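Local coordinates for protein beta-glucosidase (Chaetomella raphigera, PDB 6JXG) that probably hydrolyses terminal, non-reducing beta-D-glucosyl residues to release beta-D-glucose, as a family 3 glycoside hydrolase in cellulose breakdown, at residues 585-590 against 695-700; 80-85 against 648-653. All coordinates share one frame; numbering follows the deposited sequence.

Interaction 1 (585-590 against 695-700); sequences SQLTAK and LYVGAS
L587 and A589 of strand 582-591 face V697 and L695 of strand 692-698. The strands run roughly opposite ways, and L587 lies across from V697, A589 across from L695. The CA atoms of L587 and V697 are 8.1 Å apart, a spacing filled by side chains. L587 and V697 meet at an oblique angle and touch by one methyl each. CD2 of L587 lies 4.0 Å from CG2 of V697. In L587, CG lies roughly anti to the backbone N (chi1 -151°), and the CD2 branch does the touching. On V697 the touching branch is the one beside the backbone N.

The second pair is tighter. CB of A589 sits 3.4 Å from CD1 of L695, closer than usual van der Waals contact. The leucine reaches this far because CD1 is fully extended from CA (chi2 180°). The small alanine meets the tip of the long side chain, and the larger L587 meets the compact valine.

The two strands belong to different sheets. Strand 582-591 edges a three-stranded antiparallel sheet, and strand 692-698 lies inside a four-stranded one. These sheets stack face to face in the beta sandwich of the fibronectin type III-like domain. V616 touches both L587 and L695; on the adjacent strand 628-637, L634 touches V697 and I636 touches L695. T588 points away from strand 692-698, and its OG1 bonds to OG1 of T617. The contact is wholly aliphatic. Fit of shape and exclusion of water probably hold these parts together, since the touching atoms are all carbon.

Interaction 2 (80-85 against 648-653); sequences STWDIS and KQLRGF
F653 packs its ring against the indole of W82, and the two rings form a T-shaped pair. The planes stand at 86°, with 5.4 Å between the centroids of the six-membered ring of W82 and the F653 ring. The indole offers its edge to the phenyl face.

The F653 side chain starts at CB, which lies near the indole plane, 3.6 Å from CE3 of W82. The first torsion sets CG between the backbone N and the carbonyl carbon (chi1 58°), and CG is also close to CE3. One ring side then runs to the W82 backbone. CE2 of F653 is 3.5 Å from O of W82, which lies at the ring edge near its plane. Toward the tip, CE2 and CZ meet CG2 of I84; CZ is 4.2 Å from that methyl.

L650 and W82 reach toward each other from opposite directions. CD2 of L650 is 3.7 Å from CZ3 of W82. A classic beta bulge at R651 and G652, both facing L634, lies between L650 and F653. Its extra residue is consistent with L650 and F653, three apart, both directing CB toward segment 80-85.

The indole NE1 donates to O of K528. Beside W82, D83 N donates to OG1 of T81 at 3.0 Å, an ST turn. D83 is the N-cap of helix 84-100, its OD1 accepting a weak bond from S85 N.

W82 lies in the link between helix 75-79 and helix 84-100. L133 of helix 131-147 touches both aromatic side chains, and V631 and Q633 of strand 628-637 meet the indole. The contact seats the bulged strand 649-658 of the fibronectin type III-like domain against helices of the N-terminal domain.

The centres of interactions 1 and 2 lie about 14 Å apart. They share the four-stranded sheet of the fibronectin type III-like domain, where strand 628-637 separates strand 649-658 from strand 692-698. The segments interleave along the chain: 80-85, 585-590, 648-653, then 695-700. Interaction 1, partly buried, joins the two sheets of the sandwich. Interaction 2 joins the shared sheet to the N-terminal domain; segment 80-85 comes more than 560 residues before segment 648-653. Segments 695-700 and 648-653 also touch, CD2 of Y696 lying 3.7 Å from CG of K648. One sheet therefore serves both its own sandwich and an interface that brings distant parts of the chain together.

Interaction 1 (585-590 against 695-700)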
ATOM      1  N   SER A 585      23.304  -4.955  19.723  1.00 14.17           N
ATOM      2  CA  SER A 585      24.300  -4.247  20.478  1.00 16.44           C
ATOM      3  C   SER A 585      24.975  -3.190  19.602  1.00 16.43           C
ATOM      4  O   SER A 585      24.634  -3.004  18.430  1.00 15.52           O
ATOM      5  CB  SER A 585      25.340  -5.213  21.028  1.00 16.53           C
ATOM      6  OG  SER A 585      26.017  -5.841  19.980  1.00 16.93           O
ATOM      7  N   GLN A 586      25.959  -2.528  20.191  1.00 18.13           N
ATOM      8  CA  GLN A 586      26.857  -1.631  19.464  1.00 18.89           C
ATOM      9  C   GLN A 586      26.164  -0.507  18.695  1.00 18.33           C
ATOM     10  O   GLN A 586      26.321  -0.361  17.490  1.00 17.94           O
ATOM     11  CB  GLN A 586      27.763  -2.473  18.566  1.00 19.93           C
ATOM     12  CG  GLN A 586      28.766  -3.278  19.400  1.00 26.05           C
ATOM     13  CD  GLN A 586      29.870  -3.896  18.573  1.00 29.86           C
ATOM     14  OE1 GLN A 586      30.437  -3.243  17.665  1.00 39.18           O
ATOM     15  NE2 GLN A 586      30.199  -5.145  18.868  1.00 34.82           N
ATOM     16  N   LEU A 587      25.377   0.306  19.378  1.00 17.34           N
ATOM     17  CA  LEU A 587      24.704   1.372  18.686  1.00 17.26           C
ATOM     18  C   LEU A 587      25.728   2.435  18.347  1.00 17.43           C
ATOM     19  O   LEU A 587      26.514   2.782  19.187  1.00 16.44           O
ATOM     20  CB  LEU A 587      23.751   2.011  19.639  1.00 21.13           C
ATOM     21  CG  LEU A 587      22.463   2.696  19.299  1.00 22.85           C
ATOM     22  CD1 LEU A 587      22.270   3.917  20.120  1.00 24.21           C
ATOM     23  CD2 LEU A 587      22.123   2.930  17.882  1.00 23.35           C
ATOM     24  N   THR A 588      25.683   2.994  17.148  1.00 16.75           N
ATOM     25  CA  THR A 588      26.420   4.227  16.801  1.00 16.29           C
ATOM     26  C   THR A 588      25.444   5.262  16.250  1.00 16.44           C
ATOM     27  O   THR A 588      24.445   4.888  15.660  1.00 15.31           O
ATOM     28  CB  THR A 588      27.526   3.952  15.768  1.00 16.54           C
ATOM     29  OG1 THR A 588      26.931   3.616  14.525  1.00 17.20           O
ATOM     30  CG2 THR A 588      28.370   2.811  16.220  1.00 18.51           C
ATOM     31  N   ALA A 589      25.761   6.538  16.370  1.00 17.10           N
ATOM     32  CA  ALA A 589      24.952   7.604  15.851  1.00 19.22           C
ATOM     33  C   ALA A 589      25.900   8.714  15.536  1.00 22.43           C
ATOM     34  O   ALA A 589      26.771   8.995  16.358  1.00 22.99           O
ATOM     35  CB  ALA A 589      23.942   8.082  16.883  1.00 19.79           C
ATOM     36  N   LYS A 590      25.829   9.271  14.327  1.00 20.80           N
ATOM     37  CA  LYS A 590      26.789  10.298  13.912  1.00 22.02           C
ATOM     38  C   LYS A 590      26.088  11.288  12.999  1.00 21.62           C
ATOM     39  O   LYS A 590      25.433  10.911  12.054  1.00 19.39           O
ATOM     40  CB  LYS A 590      27.969   9.664  13.187  1.00 24.71           C
ATOM     41  CG  LYS A 590      28.840  10.655  12.415  1.00 30.01           C
ATOM     42  CD  LYS A 590      30.067   9.971  11.783  1.00 35.65           C
ATOM     43  CE  LYS A 590      31.292  10.171  12.676  1.00 40.14           C
ATOM     44  NZ  LYS A 590      32.569  10.239  11.911  1.00 39.58           N
ATOM     45  N   LEU A 695      17.042   8.349  20.128  1.00 14.87           N
ATOM     46  CA  LEU A 695      17.135   7.248  19.174  1.00 15.62           C
ATOM     47  C   LEU A 695      16.794   5.927  19.882  1.00 15.71           C
ATOM     48  O   LEU A 695      17.380   5.649  20.902  1.00 15.72           O
ATOM     49  CB  LEU A 695      18.560   7.147  18.743  1.00 16.01           C
ATOM     50  CG  LEU A 695      19.168   8.425  18.158  1.00 14.96           C
ATOM     51  CD1 LEU A 695      20.616   8.266  17.739  1.00 15.60           C
ATOM     52  CD2 LEU A 695      18.316   8.872  16.999  1.00 16.47           C
ATOM     53  N   TYR A 696      15.844   5.149  19.345  1.00 13.33           N
ATOM     54  CA  TYR A 696      15.390   3.905  19.914  1.00 12.85           C
ATOM     55  C   TYR A 696      15.539   2.866  18.857  1.00 12.59           C
ATOM     56  O   TYR A 696      14.916   3.020  17.807  1.00 13.85           O
ATOM     57  CB  TYR A 696      13.958   3.960  20.424  1.00 13.30           C
ATOM     58  CG  TYR A 696      13.749   5.065  21.371  1.00 15.44           C
ATOM     59  CD1 TYR A 696      14.366   5.062  22.639  1.00 15.85           C
ATOM     60  CD2 TYR A 696      12.958   6.133  21.050  1.00 16.10           C
ATOM     61  CE1 TYR A 696      14.162   6.083  23.528  1.00 16.58           C
ATOM     62  CE2 TYR A 696      12.778   7.181  21.949  1.00 17.13           C
ATOM     63  CZ  TYR A 696      13.362   7.127  23.173  1.00 17.18           C
ATOM     64  OH  TYR A 696      13.187   8.150  24.036  1.00 20.81           O
ATOM     65  N   VAL A 697      16.435   1.886  19.051  1.00 12.50           N
ATOM     66  CA  VAL A 697      16.615   0.842  18.042  1.00 12.46           C
ATOM     67  C   VAL A 697      16.134  -0.469  18.623  1.00 14.11           C
ATOM     68  O   VAL A 697      16.505  -0.833  19.754  1.00 14.17           O
ATOM     69  CB  VAL A 697      18.056   0.760  17.512  1.00 13.05           C
ATOM     70  CG1 VAL A 697      18.249  -0.484  16.613  1.00 13.62           C
ATOM     71  CG2 VAL A 697      18.417   2.040  16.817  1.00 13.44           C
ATOM     72  N   GLY A 698      15.292  -1.188  17.865  1.00 12.81           N
ATOM     73  CA  GLY A 698      14.872  -2.492  18.310  1.00 13.87           C
ATOM     74  C   GLY A 698      14.087  -3.330  17.307  1.00 13.07           C
ATOM     75  O   GLY A 698      14.146  -3.077  16.113  1.00 14.28           O
ATOM     76  N   ALA A 699      13.399  -4.342  17.835  1.00 12.18           N
ATOM     77  CA  ALA A 699      12.703  -5.317  17.061  1.00 12.12           C
ATOM     78  C   ALA A 699      11.230  -4.952  16.770  1.00 12.12           C
ATOM     79  O   ALA A 699      10.590  -5.650  15.993  1.00 12.59           O
ATOM     80  CB  ALA A 699      12.806  -6.641  17.800  1.00 12.12           C
ATOM     81  N   SER A 700      10.726  -3.861  17.334  1.00 11.37           N
ATOM     82  CA  SER A 700       9.349  -3.429  17.198  1.00 12.29           C
ATOM     83  C   SER A 700       9.249  -2.017  17.772  1.00 12.48           C
ATOM     84  O   SER A 700      10.231  -1.509  18.301  1.00 12.66           O
ATOM     85  CB  SER A 700       8.324  -4.372  17.882  1.00 13.26           C
ATOM     86  OG  SER A 700       8.131  -4.013  19.207  1.00 12.93           O
TER

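Interaction 2 (80-85 against 648-653)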
ATOM      1  N   SER A  80       4.392  -5.328   4.718  1.00  9.88           N
ATOM      2  CA  SER A  80       4.655  -6.257   5.808  1.00  9.90           C
ATOM      3  C   SER A  80       5.971  -7.021   5.726  1.00  9.99           C
ATOM      4  O   SER A  80       6.428  -7.602   6.732  1.00  9.38           O
ATOM      5  CB  SER A  80       3.508  -7.255   6.044  1.00  9.77           C
ATOM      6  OG  SER A  80       2.244  -6.575   6.274  1.00 10.03           O
ATOM      7  N   THR A  81       6.582  -7.027   4.521  1.00 10.65           N
ATOM      8  CA  THR A  81       7.912  -7.603   4.371  1.00 11.10           C
ATOM      9  C   THR A  81       8.990  -6.761   4.910  1.00 11.20           C
ATOM     10  O   THR A  81      10.075  -7.293   5.141  1.00 12.12           O
ATOM     11  CB  THR A  81       8.291  -7.820   2.883  1.00 10.37           C
ATOM     12  OG1 THR A  81       8.520  -6.519   2.275  1.00  9.60           O
ATOM     13  CG2 THR A  81       7.189  -8.618   2.205  1.00  9.83           C
ATOM     14  N   TRP A  82       8.725  -5.444   5.023  1.00 11.47           N
ATOM     15  CA  TRP A  82       9.687  -4.431   5.420  1.00 11.12           C
ATOM     16  C   TRP A  82      11.011  -4.571   4.603  1.00 11.55           C
ATOM     17  O   TRP A  82      12.109  -4.337   5.128  1.00 11.78           O
ATOM     18  CB  TRP A  82      10.008  -4.501   6.912  1.00 10.70           C
ATOM     19  CG  TRP A  82       8.893  -4.167   7.794  1.00 10.52           C
ATOM     20  CD1 TRP A  82       7.735  -4.884   7.953  1.00 10.90           C
ATOM     21  CD2 TRP A  82       8.817  -3.074   8.738  1.00 10.29           C
ATOM     22  NE1 TRP A  82       6.905  -4.256   8.875  1.00 10.43           N
ATOM     23  CE2 TRP A  82       7.536  -3.154   9.378  1.00  9.71           C
ATOM     24  CE3 TRP A  82       9.675  -2.030   9.090  1.00 10.14           C
ATOM     25  CZ2 TRP A  82       7.118  -2.250  10.344  1.00  9.92           C
ATOM     26  CZ3 TRP A  82       9.257  -1.134  10.082  1.00 10.20           C
ATOM     27  CH2 TRP A  82       7.984  -1.263  10.687  1.00 10.44           C
ATOM     28  N   ASP A  83      10.872  -5.042   3.352  1.00 11.01           N
ATOM     29  CA  ASP A  83      12.050  -5.436   2.514  1.00 10.30           C
ATOM     30  C   ASP A  83      12.087  -4.574   1.248  1.00 10.47           C
ATOM     31  O   ASP A  83      11.371  -4.847   0.332  1.00 10.02           O
ATOM     32  CB  ASP A  83      12.005  -6.933   2.222  1.00 10.68           C
ATOM     33  CG  ASP A  83      13.260  -7.406   1.492  1.00 11.88           C
ATOM     34  OD1 ASP A  83      13.940  -6.527   0.916  1.00 10.84           O
ATOM     35  OD2 ASP A  83      13.566  -8.589   1.606  1.00 12.55           O
ATOM     36  N   ILE A  84      12.850  -3.468   1.252  1.00 10.33           N
ATOM     37  CA  ILE A  84      12.816  -2.585   0.092  1.00 11.23           C
ATOM     38  C   ILE A  84      13.184  -3.221  -1.244  1.00 11.15           C
ATOM     39  O   ILE A  84      12.766  -2.737  -2.287  1.00 10.77           O
ATOM     40  CB  ILE A  84      13.664  -1.301   0.289  1.00 11.45           C
ATOM     41  CG1 ILE A  84      15.124  -1.632   0.553  1.00 12.72           C
ATOM     42  CG2 ILE A  84      12.980  -0.450   1.314  1.00 13.09           C
ATOM     43  CD1 ILE A  84      16.054  -0.454   0.811  1.00 14.54           C
ATOM     44  N   SER A  85      13.978  -4.285  -1.190  1.00 11.33           N
ATOM     45  CA  SER A  85      14.360  -5.019  -2.366  1.00 13.60           C
ATOM     46  C   SER A  85      13.180  -5.749  -2.962  1.00 12.41           C
ATOM     47  O   SER A  85      12.983  -5.713  -4.179  1.00 10.59           O
ATOM     48  CB  SER A  85      15.468  -5.977  -2.068  1.00 16.38           C
ATOM     49  OG  SER A  85      15.911  -6.522  -3.318  1.00 20.86           O
ATOM     50  N   LYS A 648       7.510   8.348  19.756  1.00 16.14           N
ATOM     51  CA  LYS A 648       8.404   7.561  18.904  1.00 17.66           C
ATOM     52  C   LYS A 648       7.828   7.631  17.475  1.00 15.85           C
ATOM     53  O   LYS A 648       6.598   7.432  17.237  1.00 14.86           O
ATOM     54  CB  LYS A 648       8.370   6.056  19.322  1.00 18.39           C
ATOM     55  CG  LYS A 648       9.327   5.613  20.437  1.00 20.93           C
ATOM     56  CD  LYS A 648       9.168   4.134  20.833  1.00 21.03           C
ATOM     57  CE  LYS A 648       7.862   3.933  21.612  1.00 23.21           C
ATOM     58  NZ  LYS A 648       7.595   2.689  22.359  1.00 24.60           N
ATOM     59  N   GLN A 649       8.686   7.874  16.501  1.00 14.28           N
ATOM     60  CA  GLN A 649       8.237   7.845  15.087  1.00 13.18           C
ATOM     61  C   GLN A 649       9.250   7.059  14.291  1.00 12.31           C
ATOM     62  O   GLN A 649      10.462   7.355  14.354  1.00 12.22           O
ATOM     63  CB  GLN A 649       8.240   9.255  14.555  1.00 14.80           C
ATOM     64  CG  GLN A 649       7.110  10.072  15.117  1.00 16.04           C
ATOM     65  CD  GLN A 649       6.942  11.353  14.373  1.00 16.93           C
ATOM     66  OE1 GLN A 649       6.191  11.423  13.413  1.00 19.82           O
ATOM     67  NE2 GLN A 649       7.646  12.369  14.786  1.00 19.11           N
ATOM     68  N   LEU A 650       8.783   6.080  13.524  1.00 11.66           N
ATOM     69  CA  LEU A 650       9.660   5.261  12.741  1.00  9.91           C
ATOM     70  C   LEU A 650      10.412   6.137  11.786  1.00  9.80           C
ATOM     71  O   LEU A 650       9.768   6.905  11.080  1.00  9.70           O
ATOM     72  CB  LEU A 650       8.861   4.246  11.919  1.00 10.42           C
ATOM     73  CG  LEU A 650       9.705   3.205  11.218  1.00 10.42           C
ATOM     74  CD1 LEU A 650      10.415   2.195  12.085  1.00 10.40           C
ATOM     75  CD2 LEU A 650       8.998   2.520  10.042  1.00 11.01           C
ATOM     76  N   ARG A 651      11.743   6.051  11.793  1.00 10.49           N
ATOM     77  CA  ARG A 651      12.579   6.763  10.815  1.00 11.62           C
ATOM     78  C   ARG A 651      13.672   5.938  10.169  1.00 11.21           C
ATOM     79  O   ARG A 651      14.571   6.483   9.459  1.00 11.77           O
ATOM     80  CB  ARG A 651      13.152   8.066  11.441  1.00 11.74           C
ATOM     81  CG  ARG A 651      12.118   9.072  11.899  1.00 13.11           C
ATOM     82  CD  ARG A 651      11.286   9.667  10.764  1.00 13.77           C
ATOM     83  NE  ARG A 651      10.616  10.901  11.112  1.00 14.55           N
ATOM     84  CZ  ARG A 651       9.322  11.163  10.990  1.00 14.58           C
ATOM     85  NH1 ARG A 651       8.457  10.253  10.519  1.00 16.47           N
ATOM     86  NH2 ARG A 651       8.881  12.337  11.340  1.00 13.35           N
ATOM     87  N   GLY A 652      13.596   4.627  10.325  1.00 10.87           N
ATOM     88  CA  GLY A 652      14.571   3.745   9.680  1.00 11.02           C
ATOM     89  C   GLY A 652      14.183   2.293   9.886  1.00 10.52           C
ATOM     90  O   GLY A 652      13.573   1.959  10.882  1.00  9.50           O
ATOM     91  N   PHE A 653      14.521   1.458   8.927  1.00 10.46           N
ATOM     92  CA  PHE A 653      14.404   0.025   9.104  1.00 11.78           C
ATOM     93  C   PHE A 653      15.358  -0.638   8.183  1.00 11.21           C
ATOM     94  O   PHE A 653      15.681  -0.083   7.107  1.00 12.68           O
ATOM     95  CB  PHE A 653      12.952  -0.463   8.890  1.00 11.14           C
ATOM     96  CG  PHE A 653      12.370  -0.144   7.528  1.00 10.64           C
ATOM     97  CD1 PHE A 653      11.774   1.077   7.281  1.00 11.05           C
ATOM     98  CD2 PHE A 653      12.408  -1.076   6.505  1.00 10.07           C
ATOM     99  CE1 PHE A 653      11.285   1.373   6.029  1.00 11.37           C
ATOM    100  CE2 PHE A 653      11.879  -0.827   5.257  1.00 10.43           C
ATOM    101  CZ  PHE A 653      11.266   0.409   5.010  1.00 11.45           C
TER